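Local atomic coordinates of saframycin Mx1 synthetase B (Legionella pneumophila subsp. pneumophila, PDB entry 3KXW), a protein that belongs to the AMP-binding enzyme family of the ANL clan, whose members pair a large N-terminal domain with a smaller C-terminal one. Residues E307-A312 and E321-C326; L250-H255 and S289-A294; E281-L286 and K314-R319; G297-R302 and Q534-T539. All blocks are in the same frame, centred on the assembly; numbering follows the deposited sequence.

Contact 1 (E307-A312 and E321-C326); sequences EHFYQA and EAFYPC. With 1ZZ (5'-O-[(S)-(dodecanoyloxy)(hydroxy)phosphoryl]adenosine), chain B.
Phe309, midway along helix 303-313, faces Phe323, where the chain leaves a short 3-10 turn at Glu321 and Ala322 and straightens into strand 323-328. The helix side does its touching with one flank of a ring: Phe309 CD2 lies 3.6 Å from Phe323 CZ. Phe309 CB, by contrast, meets the edge of the Phe323 ring in its plane, 3.9 Å from CZ. With CG anti to the backbone N (chi1 -172°), Phe309 brings both CB and the CD2 side of its ring against Phe323 CZ, and the two planes stand at 71°. Helix and strand are consecutive parts of the beta-alpha-beta unit 293-296, 303-313, 323-328, so this aromatic pair lies between the crossover helix and its sheet. Phe318 and Tyr271 each meet both rings edge-to-face. On the helix surface, Gln311 NE2 donates to Glu307 OE2 at 2.9 Å, coming from above the carboxylate plane, while Glu307 OE1 pairs with Lys320. Farther along the strand, the carbonyl O of Cys326 takes a 2.9 Å hydrogen bond from N5 of 1ZZ, and Cys326 SG rests 3.4 Å from C7 of the ligand's alkyl chain.

Contact 2 (L250-H255 and S289-A294); sequences LSWLKH and SSWVTA
Trp252 and Trp291 meet edge-to-face, the edge of Trp291 turned toward the face of Trp252. Their six-membered rings have centroids 5.5 Å apart and planes at 61°. The touching atoms are at the outer ends of both indoles: Trp291 CH2 stands above Trp252, displaced toward the rim, and the two CZ2 atoms, Trp252 CZ2 and Trp291 CZ2, are 4.0 Å apart. Each indole has CG anti to its main-chain nitrogen (chi1 -174° for Trp252 and -169° for Trp291), which lets the long ring systems span backbones that are otherwise well separated; the nearest CA pair, Leu253 and Trp291, is 9.6 Å apart.

Aliphatic packing fills the corner between the rings. Leu253 CD2 covers the same face of Trp252 that Trp291 approaches, and it reaches Trp291 CZ3 at 3.7 Å. Within its own segment Trp291 also receives Ala294 CB, which sits 3.3 Å above the ring plane near the rim.

Polar bonds fix the indoles at their nitrogens. Trp291 NE1 has its main acceptor in Ser264 O and makes a weak, bent bond of 3.2 Å to Thr293 O. Trp252 NE1 is paired with Ser264 OG, so a single residue of strand 263-266 serves both tryptophans. Trp291 itself is the centre of an inverse gamma turn.

The pair lies between helix 250-259 and the start of strand 293-296. Tyr271 of helix 269-277 touches both indoles, while Phe309 of helix 303-313 and the Phe318 ring pack against Trp291, and Phe313 of that same helix lies against Leu253.

Contact 3 (E281-L286 and K314-R319); sequences EKKEGL and KEFGFR
Phe316 lays its ring against Lys283, and the side chains cross at about a right angle. This is a CH-pi contact: Lys283 CB stands 3.8 Å from the ring centroid, 29° off the normal, and the extended lysine chain carries CD on to 3.7 Å from Phe316 CE2. Phe316 is the hub, losing far more surface here than any other residue of the two segments.

Purely apolar packing is added by Leu286, whose CB meets Phe316 CB at 3.9 Å. With CG opposite the carbonyl carbon (chi1 -65°), the leucine sends its branches on toward Leu250, Leu253 and Thr257 of helix 250-259 and toward Phe313.

Two main-chain oxygens meet the ring in different ways. Lys283 O comes from above it, on the same side as Lys283 CB, and reaches 3.2 Å from Phe316 CE1; Leu286 O lies at the ring edge, near its plane, 3.7 Å from CD1. Lys283 O also accepts the closing hydrogen bond of a type II beta turn from Leu286 N, at 3.1 Å, with Gly285 in the positive-phi position. A backbone bond between Phe316 and Leu288 continues the link just beyond the turn.

The charged end of Lys283 is engaged elsewhere: NZ forms a salt bridge with Glu280, bonds to Ala312 O near the end of helix 303-313, and makes a cation-pi contact with Phe313. Lys283 thus works in two halves, its methylenes as greasy cover for an aromatic face and its ammonium as a polar tie to the helix end, while Leu286 O is placed to meet the weakly positive C-H rim of Phe316.

Contact 4 (G297-R302 and Q534-T539); sequences GAEPVR and QLEVHT. With 1ZZ (5'-O-[(S)-(dodecanoyloxy)(hydroxy)phosphoryl]adenosine), chain B.
Glu299 and Glu536 point their carboxylates at each other across the boundary between the two domains, from opposite directions. Glu299 CB heads toward the 534-539 segment. CG falls between the backbone N and the carbonyl carbon (chi1 69°), and the extended chain beyond it drives CD outward, to 4.0 Å from Glu536 OE2. On the way the side chain brushes Pro267 and Asn268. At the tip the two oxygens part company. OE2 accepts a hydrogen bond from the amide of Phe269, the first residue of helix 269-277, which fixes the position of the carboxylate. OE1 comes to 3.1 Å of Glu536 OE2, one carboxylate oxygen set close against another, with the planes of the two groups turned 44° apart. Glu536 gets there by a bend at chi2 (95°). His538 NE2 is the nearest basic group of that segment, still 6.1 Å from Glu299 OE1.

The backbone behind Glu299 faces the ligand instead. Ala298 O lies 3.2 Å from O6 of 1ZZ, Glu299 O 3.4 Å from N4, and Pro300 CA 3.6 Å from C21, so residues 298-300 run along the sugar and the adenine; Val301 CG2 completes the row at 3.7 Å from N5. Close by, Arg302 joins the domains with a salt bridge to Glu499. This is the seam of an ANL-type enzyme, where a pocket loop of the large AMP-binding domain, directly after strand 293-296, looks out on the small C-terminal domain.

In the fold
Contacts 1, 2 and 3 form one cluster on the same side of the chain's centre, their centres 10 to 14 Å apart. Contacts 1 and 2 both reach the mixed sheet of the AMP-binding domain through neighbouring strands 323-328 and 293-296, joined by Ala294 and Ala322 backbone atoms; contact 3 ties the loops preceding these strands. Along the chain contact 2 closes before contact 1 opens, and contact 3 crosses both. Contact 4 spans 232 residues, encloses contact 1, and lies about 16 Å from it, centre to centre; both touch 1ZZ. The packed cluster thus backs strands that lead to Cys326 and to the 298-301 loop of the ligand pocket, while contact 4 reaches the C-terminal domain.

Contact 1 (E307-A312 and E321-C326)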
# COMPACT_ATOMS: atom_id res chain seq x y z
N GLU A 307 -7.30 5.44 18.84
CA GLU A 307 -7.45 5.64 20.27
C GLU A 307 -6.89 4.42 20.99
O GLU A 307 -6.18 4.59 21.97
CB GLU A 307 -8.90 5.94 20.65
CG GLU A 307 -9.22 5.97 22.15
CD GLU A 307 -8.52 7.08 22.93
OE1 GLU A 307 -7.95 8.02 22.35
OE2 GLU A 307 -8.55 7.01 24.18
N HIS A 308 -7.19 3.22 20.50
CA HIS A 308 -6.63 1.98 21.05
C HIS A 308 -5.12 2.00 21.02
O HIS A 308 -4.48 1.62 21.99
CB HIS A 308 -7.07 0.75 20.26
CG HIS A 308 -8.46 0.29 20.53
ND1 HIS A 308 -8.99 -0.85 19.97
CD2 HIS A 308 -9.45 0.83 21.30
CE1 HIS A 308 -10.24 -1.00 20.38
NE2 HIS A 308 -10.54 0.01 21.18
N PHE A 309 -4.55 2.44 19.91
CA PHE A 309 -3.11 2.47 19.76
C PHE A 309 -2.49 3.50 20.71
O PHE A 309 -1.45 3.26 21.33
CB PHE A 309 -2.71 2.80 18.32
CG PHE A 309 -1.25 2.66 18.06
CD1 PHE A 309 -0.73 1.43 17.69
CD2 PHE A 309 -0.40 3.74 18.22
CE1 PHE A 309 0.65 1.27 17.45
CE2 PHE A 309 0.98 3.58 18.00
CZ PHE A 309 1.49 2.35 17.60
N TYR A 310 -3.15 4.64 20.82
CA TYR A 310 -2.65 5.70 21.68
C TYR A 310 -2.62 5.23 23.13
O TYR A 310 -1.61 5.40 23.81
CB TYR A 310 -3.49 6.97 21.56
CG TYR A 310 -3.22 7.94 22.68
CD1 TYR A 310 -1.97 8.54 22.81
CD2 TYR A 310 -4.18 8.23 23.62
CE1 TYR A 310 -1.70 9.43 23.85
CE2 TYR A 310 -3.92 9.11 24.66
CZ TYR A 310 -2.69 9.71 24.77
OH TYR A 310 -2.46 10.57 25.82
N GLN A 311 -3.72 4.63 23.59
CA GLN A 311 -3.78 4.12 24.96
C GLN A 311 -2.73 3.02 25.22
O GLN A 311 -2.14 2.94 26.29
CB GLN A 311 -5.19 3.62 25.31
CG GLN A 311 -6.29 4.70 25.36
CD GLN A 311 -6.00 5.76 26.41
OE1 GLN A 311 -5.30 5.49 27.39
NE2 GLN A 311 -6.50 6.96 26.20
N ALA A 312 -2.50 2.18 24.21
CA ALA A 312 -1.54 1.09 24.34
C ALA A 312 -0.07 1.55 24.40
O ALA A 312 0.78 0.85 24.97
CB ALA A 312 -1.74 0.06 23.19
N GLU A 321 -1.28 13.15 18.93
CA GLU A 321 -1.14 14.24 17.98
C GLU A 321 -0.24 13.84 16.81
O GLU A 321 -0.23 14.49 15.78
CB GLU A 321 -0.53 15.48 18.67
CG GLU A 321 -1.42 16.16 19.70
CD GLU A 321 -1.54 15.37 21.00
OE1 GLU A 321 -0.67 14.52 21.27
OE2 GLU A 321 -2.50 15.61 21.76
N ALA A 322 0.55 12.79 16.99
CA ALA A 322 1.41 12.32 15.91
C ALA A 322 0.58 11.75 14.74
O ALA A 322 1.01 11.77 13.57
CB ALA A 322 2.38 11.27 16.43
N PHE A 323 -0.61 11.23 15.05
CA PHE A 323 -1.39 10.52 14.03
C PHE A 323 -1.75 11.47 12.92
O PHE A 323 -2.21 12.58 13.18
CB PHE A 323 -2.66 9.92 14.61
CG PHE A 323 -2.50 8.52 15.10
CD1 PHE A 323 -2.08 7.51 14.24
CD2 PHE A 323 -2.81 8.18 16.41
CE1 PHE A 323 -1.97 6.20 14.68
CE2 PHE A 323 -2.67 6.89 16.85
CZ PHE A 323 -2.27 5.89 15.98
N TYR A 324 -1.55 11.01 11.67
CA TYR A 324 -1.71 11.87 10.51
C TYR A 324 -2.49 11.12 9.44
O TYR A 324 -1.88 10.48 8.57
CB TYR A 324 -0.33 12.26 9.95
CG TYR A 324 -0.37 13.31 8.86
CD1 TYR A 324 -0.36 14.66 9.16
CD2 TYR A 324 -0.41 12.94 7.52
CE1 TYR A 324 -0.37 15.63 8.17
CE2 TYR A 324 -0.43 13.91 6.50
CZ TYR A 324 -0.42 15.25 6.84
OH TYR A 324 -0.46 16.20 5.85
N PRO A 325 -3.83 11.20 9.50
CA PRO A 325 -4.68 10.62 8.46
C PRO A 325 -4.38 11.29 7.14
O PRO A 325 -4.11 12.49 7.11
CB PRO A 325 -6.10 10.97 8.93
CG PRO A 325 -5.97 11.17 10.41
CD PRO A 325 -4.61 11.77 10.61
N CYS A 326 -4.40 10.53 6.05
CA CYS A 326 -4.18 11.13 4.73
C CYS A 326 -4.88 10.27 3.70
O CYS A 326 -5.16 9.09 3.94
CB CYS A 326 -2.67 11.24 4.41
SG CYS A 326 -1.66 9.79 4.79
P 1ZZ B . -3.99 2.69 -4.06
C1 1ZZ B . 6.26 9.64 3.73
N1 1ZZ B . -8.03 4.98 0.38
O1 1ZZ B . -3.68 3.71 -0.98
C2 1ZZ B . 4.91 8.91 3.65
N2 1ZZ B . -6.73 6.44 1.46
O2 1ZZ B . -2.95 3.67 -3.21
C3 1ZZ B . 3.87 9.72 2.87
N3 1ZZ B . -10.16 5.22 1.89
O3 1ZZ B . -4.02 3.13 -5.44
C4 1ZZ B . 2.70 8.82 2.42
N4 1ZZ B . -9.79 6.78 3.69
O4 1ZZ B . -3.45 1.18 -3.95
C5 1ZZ B . 1.44 9.62 2.04
N5 1ZZ B . -7.83 8.02 4.01
O5 1ZZ B . -5.52 2.71 -3.40
C6 1ZZ B . 0.32 8.62 1.74
O6 1ZZ B . -7.38 3.31 -1.34
C7 1ZZ B . -1.14 9.07 1.48
O7 1ZZ B . -10.14 3.99 -1.98
C8 1ZZ B . -2.25 8.01 1.32
O8 1ZZ B . -8.93 5.04 -3.87
C9 1ZZ B . -2.24 7.48 -0.12
C10 1ZZ B . -2.73 6.02 -0.27
C11 1ZZ B . -2.40 5.55 -1.72
C12 1ZZ B . -3.42 4.46 -2.12
C13 1ZZ B . -6.21 3.93 -3.18
C14 1ZZ B . -7.45 3.67 -2.59
C15 1ZZ B . -8.42 4.91 -2.64
C16 1ZZ B . -9.31 4.67 -1.69
C17 1ZZ B . -8.45 4.14 -0.65
C18 1ZZ B . -6.74 5.64 0.46
C19 1ZZ B . -8.06 6.31 2.14
C20 1ZZ B . -8.82 5.49 1.46
C21 1ZZ B . -10.62 5.80 2.98
C22 1ZZ B . -8.64 7.03 3.33

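Contact 2 (L250-H255 and S289-A294)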
# COMPACT_ATOMS: atom_id res chain seq x y z
N LEU A 250 6.10 -5.90 17.03
CA LEU A 250 6.92 -5.16 17.98
C LEU A 250 8.17 -4.60 17.31
O LEU A 250 8.65 -3.53 17.68
CB LEU A 250 7.32 -6.04 19.15
CG LEU A 250 8.34 -5.41 20.10
CD1 LEU A 250 7.73 -4.20 20.76
CD2 LEU A 250 8.76 -6.44 21.14
N SER A 251 8.72 -5.32 16.33
CA SER A 251 9.97 -4.85 15.71
C SER A 251 9.80 -3.49 15.03
O SER A 251 10.73 -2.70 14.98
CB SER A 251 10.59 -5.89 14.77
OG SER A 251 9.81 -6.05 13.61
N TRP A 252 8.60 -3.19 14.54
CA TRP A 252 8.34 -1.85 14.00
C TRP A 252 8.65 -0.77 15.04
O TRP A 252 9.31 0.23 14.76
CB TRP A 252 6.88 -1.73 13.57
CG TRP A 252 6.49 -0.44 12.86
CD1 TRP A 252 7.31 0.47 12.27
CD2 TRP A 252 5.15 0.01 12.63
NE1 TRP A 252 6.57 1.48 11.69
CE2 TRP A 252 5.24 1.21 11.89
CE3 TRP A 252 3.88 -0.49 12.96
CZ2 TRP A 252 4.10 1.94 11.49
CZ3 TRP A 252 2.75 0.24 12.57
CH2 TRP A 252 2.87 1.44 11.84
N LEU A 253 8.14 -0.96 16.25
CA LEU A 253 8.26 0.05 17.30
C LEU A 253 9.66 0.03 17.92
O LEU A 253 10.19 1.08 18.29
CB LEU A 253 7.16 -0.13 18.35
CG LEU A 253 5.75 -0.32 17.78
CD1 LEU A 253 4.76 -0.46 18.94
CD2 LEU A 253 5.31 0.84 16.87
N LYS A 254 10.26 -1.15 18.01
CA LYS A 254 11.68 -1.25 18.39
C LYS A 254 12.61 -0.49 17.44
O LYS A 254 13.51 0.25 17.88
CB LYS A 254 12.14 -2.70 18.47
CG LYS A 254 11.74 -3.41 19.73
CD LYS A 254 12.51 -4.75 19.83
CE LYS A 254 12.22 -5.49 21.13
NZ LYS A 254 12.93 -6.82 21.19
N HIS A 255 12.41 -0.66 16.14
CA HIS A 255 13.25 0.07 15.19
C HIS A 255 13.00 1.57 15.22
O HIS A 255 13.95 2.34 15.09
CB HIS A 255 13.13 -0.48 13.78
CG HIS A 255 13.74 -1.84 13.63
ND1 HIS A 255 13.24 -2.81 12.80
CD2 HIS A 255 14.81 -2.38 14.26
CE1 HIS A 255 13.99 -3.89 12.90
NE2 HIS A 255 14.95 -3.66 13.77
N SER A 289 9.05 8.75 21.45
CA SER A 289 8.97 10.21 21.46
C SER A 289 9.44 10.88 20.17
O SER A 289 8.99 11.97 19.86
CB SER A 289 9.72 10.81 22.67
OG SER A 289 11.04 10.30 22.73
N SER A 290 10.36 10.25 19.44
CA SER A 290 10.86 10.81 18.18
C SER A 290 9.80 10.81 17.08
O SER A 290 9.90 11.57 16.10
CB SER A 290 12.10 10.03 17.67
OG SER A 290 11.79 8.70 17.24
N TRP A 291 8.81 9.93 17.23
CA TRP A 291 7.84 9.61 16.19
C TRP A 291 6.74 10.68 16.14
O TRP A 291 5.73 10.56 16.82
CB TRP A 291 7.26 8.21 16.46
CG TRP A 291 6.44 7.60 15.34
CD1 TRP A 291 6.31 8.06 14.06
CD2 TRP A 291 5.66 6.40 15.42
NE1 TRP A 291 5.48 7.22 13.34
CE2 TRP A 291 5.08 6.20 14.15
CE3 TRP A 291 5.39 5.49 16.44
CZ2 TRP A 291 4.25 5.10 13.88
CZ3 TRP A 291 4.57 4.41 16.17
CH2 TRP A 291 4.01 4.22 14.90
N VAL A 292 6.96 11.73 15.36
CA VAL A 292 6.04 12.88 15.36
C VAL A 292 4.97 12.85 14.28
O VAL A 292 3.99 13.58 14.39
CB VAL A 292 6.80 14.23 15.28
CG1 VAL A 292 7.76 14.37 16.45
CG2 VAL A 292 7.53 14.39 13.92
N THR A 293 5.14 11.99 13.28
CA THR A 293 4.13 11.81 12.24
C THR A 293 3.90 10.33 12.00
O THR A 293 4.74 9.64 11.41
CB THR A 293 4.54 12.45 10.92
OG1 THR A 293 4.80 13.83 11.13
CG2 THR A 293 3.43 12.29 9.87
N ALA A 294 2.78 9.84 12.49
CA ALA A 294 2.40 8.43 12.33
C ALA A 294 1.28 8.43 11.32
O ALA A 294 0.09 8.61 11.69
CB ALA A 294 1.92 7.86 13.65

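Contact 3 (E281-L286 and K314-R319)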
# COMPACT_ATOMS: atom_id res chain seq x y z
N GLU A 281 4.07 -6.67 28.66
CA GLU A 281 5.43 -6.84 29.15
C GLU A 281 6.47 -6.71 28.03
O GLU A 281 7.64 -6.39 28.27
CB GLU A 281 5.58 -8.17 29.91
CG GLU A 281 5.32 -9.40 29.08
CD GLU A 281 3.85 -9.80 29.03
OE1 GLU A 281 2.98 -9.04 29.55
OE2 GLU A 281 3.58 -10.89 28.49
N LYS A 282 6.04 -6.93 26.80
CA LYS A 282 6.95 -6.84 25.67
C LYS A 282 7.21 -5.40 25.23
O LYS A 282 8.08 -5.15 24.40
CB LYS A 282 6.43 -7.67 24.50
CG LYS A 282 6.42 -9.18 24.77
CD LYS A 282 7.83 -9.70 24.94
CE LYS A 282 7.85 -11.20 25.19
NZ LYS A 282 9.23 -11.68 25.50
N LYS A 283 6.45 -4.45 25.79
CA LYS A 283 6.62 -3.02 25.47
C LYS A 283 7.83 -2.41 26.18
O LYS A 283 8.27 -1.31 25.83
CB LYS A 283 5.38 -2.22 25.86
CG LYS A 283 4.06 -2.73 25.26
CD LYS A 283 2.88 -1.95 25.79
CE LYS A 283 1.55 -2.49 25.23
NZ LYS A 283 0.41 -1.77 25.86
N GLU A 284 8.34 -3.09 27.19
CA GLU A 284 9.48 -2.57 27.96
C GLU A 284 10.66 -2.30 27.02
O GLU A 284 11.02 -3.14 26.21
CB GLU A 284 9.87 -3.56 29.07
CG GLU A 284 10.42 -2.85 30.31
CD GLU A 284 10.73 -3.78 31.49
OE1 GLU A 284 10.14 -4.88 31.61
OE2 GLU A 284 11.59 -3.39 32.33
N GLY A 285 11.24 -1.11 27.10
CA GLY A 285 12.30 -0.77 26.17
C GLY A 285 11.90 0.17 25.03
O GLY A 285 12.77 0.73 24.37
N LEU A 286 10.60 0.36 24.78
CA LEU A 286 10.19 1.27 23.71
C LEU A 286 10.36 2.72 24.13
O LEU A 286 10.28 3.04 25.30
CB LEU A 286 8.72 1.04 23.33
CG LEU A 286 8.39 -0.31 22.72
CD1 LEU A 286 6.89 -0.40 22.42
CD2 LEU A 286 9.23 -0.56 21.46
N LYS A 314 1.05 5.15 24.88
CA LYS A 314 1.27 6.47 25.48
C LYS A 314 2.28 6.44 26.60
O LYS A 314 3.02 7.40 26.78
CB LYS A 314 -0.06 7.08 25.97
CG LYS A 314 -0.68 6.42 27.18
CD LYS A 314 -1.98 7.13 27.58
CE LYS A 314 -2.55 6.59 28.90
NZ LYS A 314 -3.88 7.21 29.23
N GLU A 315 2.34 5.35 27.34
CA GLU A 315 3.32 5.25 28.41
C GLU A 315 4.75 5.12 27.87
O GLU A 315 5.73 5.27 28.61
CB GLU A 315 2.96 4.13 29.39
CG GLU A 315 1.58 4.34 30.05
CD GLU A 315 1.43 5.70 30.74
OE1 GLU A 315 2.44 6.27 31.22
OE2 GLU A 315 0.29 6.22 30.82
N PHE A 316 4.87 4.88 26.56
CA PHE A 316 6.19 4.78 25.95
C PHE A 316 6.50 5.90 24.97
O PHE A 316 7.27 5.70 24.04
CB PHE A 316 6.38 3.40 25.31
CG PHE A 316 6.17 2.29 26.28
CD1 PHE A 316 7.22 1.76 27.01
CD2 PHE A 316 4.88 1.82 26.53
CE1 PHE A 316 7.00 0.74 27.94
CE2 PHE A 316 4.66 0.82 27.46
CZ PHE A 316 5.71 0.28 28.16
N GLY A 317 5.91 7.06 25.21
CA GLY A 317 6.29 8.27 24.50
C GLY A 317 5.47 8.56 23.25
O GLY A 317 5.65 9.61 22.62
N PHE A 318 4.56 7.67 22.89
CA PHE A 318 3.71 7.93 21.74
C PHE A 318 2.65 8.98 22.07
O PHE A 318 1.96 8.86 23.07
CB PHE A 318 3.04 6.66 21.19
CG PHE A 318 2.22 6.92 19.95
CD1 PHE A 318 2.85 7.03 18.71
CD2 PHE A 318 0.85 7.12 20.03
CE1 PHE A 318 2.11 7.31 17.56
CE2 PHE A 318 0.09 7.41 18.89
CZ PHE A 318 0.72 7.51 17.65
N ARG A 319 2.50 9.99 21.21
CA ARG A 319 1.50 11.03 21.41
C ARG A 319 0.43 10.96 20.33
O ARG A 319 0.73 10.77 19.17
CB ARG A 319 2.14 12.43 21.41
CG ARG A 319 2.89 12.76 22.70
CD ARG A 319 3.48 14.19 22.71
NE ARG A 319 2.43 15.19 22.59
CZ ARG A 319 2.12 15.82 21.46
NH1 ARG A 319 2.81 15.59 20.35
NH2 ARG A 319 1.14 16.70 21.45

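Contact 4 (G297-R302 and Q534-T539)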
# COMPACT_ATOMS: atom_id res chain seq x y z
N GLY A 297 -3.10 5.92 6.15
CA GLY A 297 -3.75 6.06 4.86
C GLY A 297 -3.76 4.75 4.08
O GLY A 297 -3.01 3.83 4.42
N ALA A 298 -4.57 4.71 3.02
CA ALA A 298 -4.67 3.62 2.04
C ALA A 298 -5.97 2.83 2.21
O ALA A 298 -6.34 2.02 1.35
CB ALA A 298 -3.45 2.70 2.03
N GLU A 299 -6.65 3.07 3.32
CA GLU A 299 -7.92 2.41 3.59
C GLU A 299 -8.66 3.22 4.63
O GLU A 299 -8.12 4.18 5.17
CB GLU A 299 -7.71 0.98 4.08
CG GLU A 299 -7.08 0.90 5.48
CD GLU A 299 -6.74 -0.53 5.86
OE1 GLU A 299 -6.64 -1.38 4.95
OE2 GLU A 299 -6.59 -0.80 7.06
N PRO A 300 -9.91 2.84 4.93
CA PRO A 300 -10.63 3.72 5.86
C PRO A 300 -9.93 3.89 7.21
O PRO A 300 -9.43 2.96 7.81
CB PRO A 300 -11.98 3.02 6.01
CG PRO A 300 -12.16 2.35 4.70
CD PRO A 300 -10.79 1.84 4.32
N VAL A 301 -9.87 5.14 7.64
CA VAL A 301 -9.15 5.51 8.84
C VAL A 301 -10.13 5.52 10.04
O VAL A 301 -11.18 6.17 9.99
CB VAL A 301 -8.50 6.90 8.61
CG1 VAL A 301 -7.89 7.45 9.90
CG2 VAL A 301 -7.48 6.82 7.45
N ARG A 302 -9.81 4.78 11.10
CA ARG A 302 -10.75 4.61 12.22
C ARG A 302 -10.31 5.30 13.51
O ARG A 302 -9.21 5.09 13.98
CB ARG A 302 -10.99 3.12 12.51
CG ARG A 302 -11.47 2.32 11.30
CD ARG A 302 -11.56 0.84 11.61
NE ARG A 302 -12.65 0.48 12.53
CZ ARG A 302 -12.51 0.24 13.83
NH1 ARG A 302 -11.34 0.36 14.43
NH2 ARG A 302 -13.57 -0.11 14.56
N GLN A 534 -2.66 -9.64 -0.79
CA GLN A 534 -2.56 -8.24 -0.39
C GLN A 534 -3.86 -7.77 0.23
O GLN A 534 -4.31 -6.65 -0.04
CB GLN A 534 -2.16 -7.35 -1.59
CG GLN A 534 -0.73 -7.56 -2.08
CD GLN A 534 -0.53 -8.93 -2.71
OE1 GLN A 534 -1.18 -9.28 -3.70
NE2 GLN A 534 0.38 -9.71 -2.14
N LEU A 535 -4.48 -8.62 1.05
CA LEU A 535 -5.69 -8.25 1.76
C LEU A 535 -5.50 -8.51 3.26
O LEU A 535 -4.67 -9.33 3.64
CB LEU A 535 -6.89 -9.06 1.27
CG LEU A 535 -7.32 -8.82 -0.19
CD1 LEU A 535 -8.25 -9.93 -0.64
CD2 LEU A 535 -7.99 -7.45 -0.34
N GLU A 536 -6.26 -7.80 4.09
CA GLU A 536 -6.19 -7.99 5.54
C GLU A 536 -7.45 -8.64 6.11
O GLU A 536 -8.52 -8.05 6.06
CB GLU A 536 -5.97 -6.65 6.25
CG GLU A 536 -4.75 -5.89 5.77
CD GLU A 536 -5.13 -4.89 4.72
OE1 GLU A 536 -5.94 -5.22 3.84
OE2 GLU A 536 -4.63 -3.74 4.76
N VAL A 537 -7.31 -9.83 6.70
CA VAL A 537 -8.44 -10.48 7.39
C VAL A 537 -8.83 -9.75 8.68
O VAL A 537 -7.98 -9.49 9.53
CB VAL A 537 -8.13 -11.94 7.75
CG1 VAL A 537 -9.34 -12.56 8.45
CG2 VAL A 537 -7.77 -12.73 6.48
N HIS A 538 -10.12 -9.45 8.85
CA HIS A 538 -10.57 -8.70 10.01
C HIS A 538 -11.14 -9.60 11.09
O HIS A 538 -11.03 -9.30 12.29
CB HIS A 538 -11.59 -7.64 9.61
CG HIS A 538 -11.09 -6.71 8.55
ND1 HIS A 538 -10.11 -5.77 8.78
CD2 HIS A 538 -11.42 -6.60 7.23
CE1 HIS A 538 -9.86 -5.11 7.66
NE2 HIS A 538 -10.64 -5.59 6.71
N THR A 539 -11.71 -10.71 10.65
CA THR A 539 -12.40 -11.61 11.54
C THR A 539 -12.10 -13.05 11.12
O THR A 539 -12.17 -13.39 9.94
CB THR A 539 -13.94 -11.40 11.47
OG1 THR A 539 -14.26 -10.03 11.78
CG2 THR A 539 -14.65 -12.32 12.44
P 1ZZ B . -3.99 2.69 -4.06
C1 1ZZ B . 6.26 9.64 3.73
N1 1ZZ B . -8.03 4.98 0.38
O1 1ZZ B . -3.68 3.71 -0.98
C2 1ZZ B . 4.91 8.91 3.65
N2 1ZZ B . -6.73 6.44 1.46
O2 1ZZ B . -2.95 3.67 -3.21
C3 1ZZ B . 3.87 9.72 2.87
N3 1ZZ B . -10.16 5.22 1.89
O3 1ZZ B . -4.02 3.13 -5.44
C4 1ZZ B . 2.70 8.82 2.42
N4 1ZZ B . -9.79 6.78 3.69
O4 1ZZ B . -3.45 1.18 -3.95
C5 1ZZ B . 1.44 9.62 2.04
N5 1ZZ B . -7.83 8.02 4.01
O5 1ZZ B . -5.52 2.71 -3.40
C6 1ZZ B . 0.32 8.62 1.74
O6 1ZZ B . -7.38 3.31 -1.34
C7 1ZZ B . -1.14 9.07 1.48
O7 1ZZ B . -10.14 3.99 -1.98
C8 1ZZ B . -2.25 8.01 1.32
O8 1ZZ B . -8.93 5.04 -3.87
C9 1ZZ B . -2.24 7.48 -0.12
C10 1ZZ B . -2.73 6.02 -0.27
C11 1ZZ B . -2.40 5.55 -1.72
C12 1ZZ B . -3.42 4.46 -2.12
C13 1ZZ B . -6.21 3.93 -3.18
C14 1ZZ B . -7.45 3.67 -2.59
C15 1ZZ B . -8.42 4.91 -2.64
C16 1ZZ B . -9.31 4.67 -1.69
C17 1ZZ B . -8.45 4.14 -0.65
C18 1ZZ B . -6.74 5.64 0.46
C19 1ZZ B . -8.06 6.31 2.14
C20 1ZZ B . -8.82 5.49 1.46
C21 1ZZ B . -10.62 5.80 2.98
C22 1ZZ B . -8.64 7.03 3.33